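Local coordinates for protein 4-phosphoerythronate dehydrogenase (Lactobacillus jensenii, PDB 4PRK) that probably interconverts pyruvate and D-lactate with NAD(H), as a Rossmann-fold D-lactate dehydrogenase of the D-isomer-specific 2-hydroxyacid dehydrogenase family, at residues K21-E26 against I310-T315; V111-Y116 against I291-S296. All coordinates share one frame; numbering follows the deposited sequence.

Contact 1: K21-E26 against I310-T315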
loop_
_atom_site.group_PDB
_atom_site.type_symbol
_atom_site.label_atom_id
_atom_site.label_comp_id
_atom_site.label_asym_id
_atom_site.label_seq_id
_atom_site.Cartn_x
_atom_site.Cartn_y
_atom_site.Cartn_z
ATOM N N LYS A 21 26.655 19.012 15.531
ATOM C CA LYS A 21 27.504 17.936 15.045
ATOM C C LYS A 21 27.181 17.620 13.583
ATOM O O LYS A 21 28.098 17.502 12.774
ATOM C CB LYS A 21 27.365 16.678 15.883
ATOM C CG LYS A 21 28.123 15.488 15.296
ATOM C CD LYS A 21 27.984 14.209 16.115
ATOM C CE LYS A 21 26.521 13.833 16.283
ATOM N NZ LYS A 21 26.339 12.431 16.739
ATOM N N LYS A 22 25.893 17.506 13.244
ATOM C CA LYS A 22 25.505 17.203 11.874
ATOM C C LYS A 22 25.880 18.304 10.875
ATOM O O LYS A 22 26.345 18.005 9.782
ATOM C CB LYS A 22 24.020 16.920 11.787
ATOM C CG LYS A 22 23.467 16.753 10.378
ATOM C CD LYS A 22 21.969 16.469 10.511
ATOM C CE LYS A 22 21.285 16.290 9.172
ATOM N NZ LYS A 22 20.054 15.492 9.362
ATOM N N PHE A 23 25.695 19.568 11.217
ATOM C CA PHE A 23 26.114 20.596 10.279
ATOM C C PHE A 23 27.528 21.094 10.478
ATOM O O PHE A 23 28.038 21.860 9.660
ATOM C CB PHE A 23 25.138 21.755 10.291
ATOM C CG PHE A 23 23.867 21.466 9.505
ATOM C CD1 PHE A 23 22.917 20.580 10.005
ATOM C CD2 PHE A 23 23.651 22.063 8.253
ATOM C CE1 PHE A 23 21.769 20.305 9.295
ATOM C CE2 PHE A 23 22.494 21.802 7.540
ATOM C CZ PHE A 23 21.549 20.926 8.062
ATOM N N GLY A 24 28.182 20.649 11.544
ATOM C CA GLY A 24 29.491 21.180 11.872
ATOM C C GLY A 24 29.424 22.694 11.933
ATOM O O GLY A 24 30.232 23.375 11.305
ATOM N N CYS A 25 28.420 23.212 12.632
ATOM C CA CYS A 25 28.324 24.636 12.881
ATOM C C CYS A 25 27.919 24.802 14.326
ATOM O O CYS A 25 27.558 23.811 14.993
ATOM C CB CYS A 25 27.271 25.271 11.963
ATOM S SG CYS A 25 25.586 24.849 12.427
ATOM N N GLU A 26 27.956 26.035 14.802
ATOM C CA GLU A 26 27.610 26.327 16.171
ATOM C C GLU A 26 26.304 27.064 16.158
ATOM O O GLU A 26 26.088 27.923 15.299
ATOM C CB GLU A 26 28.685 27.201 16.781
ATOM C CG GLU A 26 28.396 27.639 18.203
ATOM C CD GLU A 26 29.615 28.262 18.885
ATOM O OE1 GLU A 26 30.722 28.285 18.276
ATOM O OE2 GLU A 26 29.445 28.727 20.034
ATOM N N ILE A 310 16.106 22.662 7.848
ATOM C CA ILE A 310 15.830 23.235 6.536
ATOM C C ILE A 310 16.144 24.750 6.473
ATOM O O ILE A 310 16.796 25.198 5.523
ATOM C CB ILE A 310 14.393 22.942 6.045
ATOM C CG1 ILE A 310 14.255 21.410 5.780
ATOM C CG2 ILE A 310 14.105 23.738 4.770
ATOM C CD1 ILE A 310 12.856 20.926 5.413
ATOM N N SER A 311 15.703 25.521 7.460
ATOM C CA SER A 311 16.091 26.920 7.538
ATOM C C SER A 311 17.645 27.100 7.658
ATOM O O SER A 311 18.285 27.812 6.853
ATOM C CB SER A 311 15.345 27.569 8.699
ATOM O OG SER A 311 15.638 26.967 9.949
ATOM N N LEU A 312 18.236 26.392 8.619
ATOM C CA LEU A 312 19.690 26.421 8.859
ATOM C C LEU A 312 20.455 26.244 7.528
ATOM O O LEU A 312 21.359 27.015 7.231
ATOM C CB LEU A 312 20.091 25.276 9.868
ATOM C CG LEU A 312 21.594 25.063 10.190
ATOM C CD1 LEU A 312 22.149 26.347 10.807
ATOM C CD2 LEU A 312 21.924 23.865 11.092
ATOM N N ARG A 313 20.068 25.210 6.768
ATOM C CA ARG A 313 20.665 24.849 5.497
ATOM C C ARG A 313 20.530 25.973 4.453
ATOM O O ARG A 313 21.524 26.349 3.843
ATOM C CB ARG A 313 20.085 23.524 4.959
ATOM C CG ARG A 313 21.024 22.788 4.014
ATOM C CD ARG A 313 20.407 22.519 2.638
ATOM N NE ARG A 313 20.115 23.777 1.937
ATOM C CZ ARG A 313 20.728 24.251 0.847
ATOM N NH1 ARG A 313 21.685 23.572 0.240
ATOM N NH2 ARG A 313 20.347 25.420 0.348
ATOM N N ASP A 314 19.336 26.519 4.241
ATOM C CA ASP A 314 19.213 27.697 3.349
ATOM C C ASP A 314 19.989 28.873 3.914
ATOM O O ASP A 314 20.535 29.651 3.154
ATOM C CB ASP A 314 17.759 28.168 3.142
ATOM C CG ASP A 314 17.022 27.384 2.056
ATOM O OD1 ASP A 314 17.616 26.471 1.439
ATOM O OD2 ASP A 314 15.828 27.688 1.821
ATOM N N THR A 315 20.018 29.005 5.245
ATOM C CA THR A 315 20.637 30.155 5.879
ATOM C C THR A 315 22.148 30.136 5.697
ATOM O O THR A 315 22.718 31.159 5.315
ATOM C CB THR A 315 20.216 30.253 7.340
ATOM O OG1 THR A 315 18.801 30.422 7.352
ATOM C CG2 THR A 315 20.896 31.460 8.059
#

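Contact 2: V111-Y116 against I291-S296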
loop_
_atom_site.group_PDB
_atom_site.type_symbol
_atom_site.label_atom_id
_atom_site.label_comp_id
_atom_site.label_asym_id
_atom_site.label_seq_id
_atom_site.Cartn_x
_atom_site.Cartn_y
_atom_site.Cartn_z
ATOM N N VAL A 111 -5.808 11.413 9.867
ATOM C CA VAL A 111 -6.256 10.034 9.729
ATOM C C VAL A 111 -6.578 9.462 11.105
ATOM O O VAL A 111 -7.621 8.813 11.290
ATOM C CB VAL A 111 -5.169 9.163 9.093
ATOM C CG1 VAL A 111 -5.413 7.672 9.287
ATOM C CG2 VAL A 111 -5.023 9.499 7.654
ATOM N N THR A 112 -5.643 9.647 12.038
ATOM C CA THR A 112 -5.807 9.148 13.396
ATOM C C THR A 112 -7.115 9.634 13.994
ATOM O O THR A 112 -7.907 8.845 14.573
ATOM C CB THR A 112 -4.646 9.668 14.283
ATOM O OG1 THR A 112 -3.453 9.025 13.907
ATOM C CG2 THR A 112 -4.864 9.405 15.697
ATOM N N GLN A 113 -7.359 10.937 13.884
ATOM C CA GLN A 113 -8.606 11.495 14.442
ATOM C C GLN A 113 -9.837 10.938 13.743
ATOM O O GLN A 113 -10.790 10.513 14.416
ATOM C CB GLN A 113 -8.622 13.010 14.341
ATOM C CG GLN A 113 -7.745 13.648 15.384
ATOM C CD GLN A 113 -7.919 15.175 15.499
ATOM O OE1 GLN A 113 -8.980 15.722 15.230
ATOM N NE2 GLN A 113 -6.852 15.860 15.932
ATOM N N ALA A 114 -9.791 10.853 12.412
ATOM C CA ALA A 114 -10.889 10.232 11.668
ATOM C C ALA A 114 -11.173 8.782 12.088
ATOM O O ALA A 114 -12.344 8.402 12.190
ATOM C CB ALA A 114 -10.685 10.277 10.166
ATOM N N MET A 115 -10.118 7.992 12.331
ATOM C CA MET A 115 -10.323 6.597 12.646
ATOM C C MET A 115 -10.904 6.479 14.042
ATOM O O MET A 115 -11.853 5.749 14.249
ATOM C CB MET A 115 -9.049 5.763 12.564
ATOM C CG MET A 115 -8.172 6.150 11.418
ATOM S SD MET A 115 -7.312 4.748 10.785
ATOM C CE MET A 115 -8.913 4.187 10.069
ATOM N N TYR A 116 -10.317 7.176 14.995
ATOM C CA TYR A 116 -10.896 7.198 16.356
ATOM C C TYR A 116 -12.389 7.553 16.367
ATOM O O TYR A 116 -13.219 6.842 16.960
ATOM C CB TYR A 116 -10.111 8.127 17.256
ATOM C CG TYR A 116 -10.624 8.253 18.663
ATOM C CD1 TYR A 116 -11.632 9.108 18.928
ATOM C CD2 TYR A 116 -10.005 7.605 19.727
ATOM C CE1 TYR A 116 -12.126 9.278 20.192
ATOM C CE2 TYR A 116 -10.449 7.780 21.031
ATOM C CZ TYR A 116 -11.530 8.621 21.229
ATOM O OH TYR A 116 -12.042 8.889 22.411
ATOM N N ILE A 291 -13.107 15.501 18.651
ATOM C CA ILE A 291 -11.772 15.668 19.175
ATOM C C ILE A 291 -11.340 17.086 18.926
ATOM O O ILE A 291 -11.551 17.587 17.832
ATOM C CB ILE A 291 -10.764 14.727 18.487
ATOM C CG1 ILE A 291 -10.894 13.309 18.980
ATOM C CG2 ILE A 291 -9.329 15.136 18.750
ATOM C CD1 ILE A 291 -10.044 12.336 18.163
ATOM N N VAL A 292 -10.711 17.733 19.908
ATOM C CA VAL A 292 -9.982 18.967 19.617
ATOM C C VAL A 292 -8.591 18.847 20.162
ATOM O O VAL A 292 -8.428 18.447 21.278
ATOM C CB VAL A 292 -10.627 20.245 20.204
ATOM C CG1 VAL A 292 -9.873 21.514 19.701
ATOM C CG2 VAL A 292 -12.121 20.301 19.875
ATOM N N THR A 293 -7.604 19.181 19.322
ATOM C CA THR A 293 -6.221 19.258 19.686
ATOM C C THR A 293 -5.725 20.665 19.425
ATOM O O THR A 293 -6.260 21.368 18.555
ATOM C CB THR A 293 -5.358 18.261 18.867
ATOM O OG1 THR A 293 -5.738 18.284 17.484
ATOM C CG2 THR A 293 -5.532 16.833 19.437
ATOM N N PRO A 294 -4.706 21.093 20.171
ATOM C CA PRO A 294 -4.213 22.458 20.101
ATOM C C PRO A 294 -3.225 22.704 19.001
ATOM O O PRO A 294 -2.059 22.944 19.284
ATOM C CB PRO A 294 -3.530 22.642 21.467
ATOM C CG PRO A 294 -3.138 21.282 21.882
ATOM C CD PRO A 294 -3.923 20.288 21.103
ATOM N N HIS A 295 -3.693 22.624 17.755
ATOM C CA HIS A 295 -2.862 22.842 16.581
ATOM C C HIS A 295 -1.544 22.073 16.724
ATOM O O HIS A 295 -0.463 22.591 16.450
ATOM C CB HIS A 295 -2.632 24.359 16.303
ATOM C CG HIS A 295 -2.781 24.738 14.853
ATOM N ND1 HIS A 295 -2.067 24.124 13.836
ATOM C CD2 HIS A 295 -3.587 25.641 14.245
ATOM C CE1 HIS A 295 -2.437 24.624 12.667
ATOM N NE2 HIS A 295 -3.351 25.549 12.887
ATOM N N SER A 296 -1.634 20.809 17.106
ATOM C CA SER A 296 -0.458 20.021 17.237
ATOM C C SER A 296 -0.312 18.964 16.118
ATOM O O SER A 296 0.487 17.985 16.260
ATOM C CB SER A 296 -0.476 19.377 18.635
ATOM O OG SER A 296 -1.632 18.512 18.855
#

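Contact 1: K21-E26 against I310-T315
A single methyl, Leu312 CD2, carries most of the contact: it sits over one face of the Phe23 ring and is also the atom of residues 310-315 nearest to Cys25 SG. Phe23 is the last residue of helix 10-23 and Cys25 follows the Schellman motif that ends it, with Gly24, of positive phi, as C-prime residue; Leu312 belongs to helix 301-319. Both helices pack in the domain built on the five-stranded parallel sheet, whose strands 2-6 and 47-50 supply Ile3 and Leu49 as further neighbours of Leu312. Leu312 CD2 lies 3.6 Å from the centroid of the Phe23 ring, 18° off its normal, a CH-pi contact displaced toward the rim, with Phe23 CG as its closest atom at 3.5 Å. The two side chains meet head-on. CG of Leu312 is trans to its own nitrogen (chi1 176°), which swings the branch toward residues 21-26, where Cys25 SG meets CD2 at 4.0 Å and CD1 at 4.1 Å. A serine in place of Phe23 would probably strip Leu312 CD2 of its aromatic cover and open a gap between the end of helix 10-23 and the flank of helix 301-319. At its edge the ring meets the aliphatic start of Arg313, whose side chain runs nearly perpendicular to that of Phe23. The Arg313 chain bends away from the contact to its polar partners: NH2 bonds to the carbonyl of Arg323 and forms a salt bridge with Asp314 OD1, while Asp314 OD1 and OD2 also accept backbone N-H groups, from His325 and Phe326 respectively. Before that bend, Arg313 CB and CG both lie 3.9 Å from Phe23 CE2, with CG in the plane of the ring.

Contact 2: V111-Y116 against I291-S296
Ile291 lays both its branches against Gln113 of helix 103-118, and one of them also reaches Tyr116; this is the tight part of the contact. Its CG2 methyl lies against the amide of Gln113, 3.5 Å from Gln113 CD and 3.6 Å from Gln113 OE1, while its CD1 methyl lies nearer the root of the Gln113 side chain, touching Gln113 CG at 3.8 Å and Tyr116 CD1 at 3.7 Å. Gln113 is extended beyond CG (chi2 -169°), which carries its aliphatic part past Ile291 and brings its amide beside Thr293. Here the fit slackens: the Gln113 NE2 to Thr293 OG1 hydrogen bond, 3.1 Å long, is weak, its N-H...O angle only 130°. Thr293 OG1 has a stronger partner in Asp259 OD1, which also accepts from the backbone N of Ser296. The inverse gamma turn centred on Pro294 carries the loop past residues 111-116, though Ser296 still touches Met109 of the same helix; His295, partly exposed, touches Thr260, Glu264 and Phe269 instead. Tyr116, in contrast, is buried by a second subunit, its ring stacked on Tyr116 of that neighbouring chain; Pro294 and Ser296 also pack on Phe124 of that subunit. Strand 290-292 is the last in its parallel sheet, and Ile291 is tied by backbone bonds to Ala256 and Leu258 of the adjoining strand 255-258. A helix laid on the edge strand of a seven-stranded parallel sheet, with part of its surface meeting a second subunit, belongs to the Rossmann-type NAD-binding domain of this dehydrogenase family.

The centres of contacts 1 and 2 are 32 Å apart, on opposite sides of the chain's centre, and their nearest atoms are about 17 Å apart. Contact 2 is buried and lies next to a subunit interface; contact 1 is only partly buried. They share no helix or strand, but strand 290-292 of contact 2 is followed in the chain by helix 301-319 of contact 1, which carries the chain back to the domain where it began. Residues 111-296 lie between the two segments of contact 1, and contact 2 is therefore nested in the loop it closes. Contact 1 joins a helix end and the turn after it to a second helix through apolar and CH-pi packing; contact 2 joins a helix to a sheet edge and the loop after it, adding a weak polar bond.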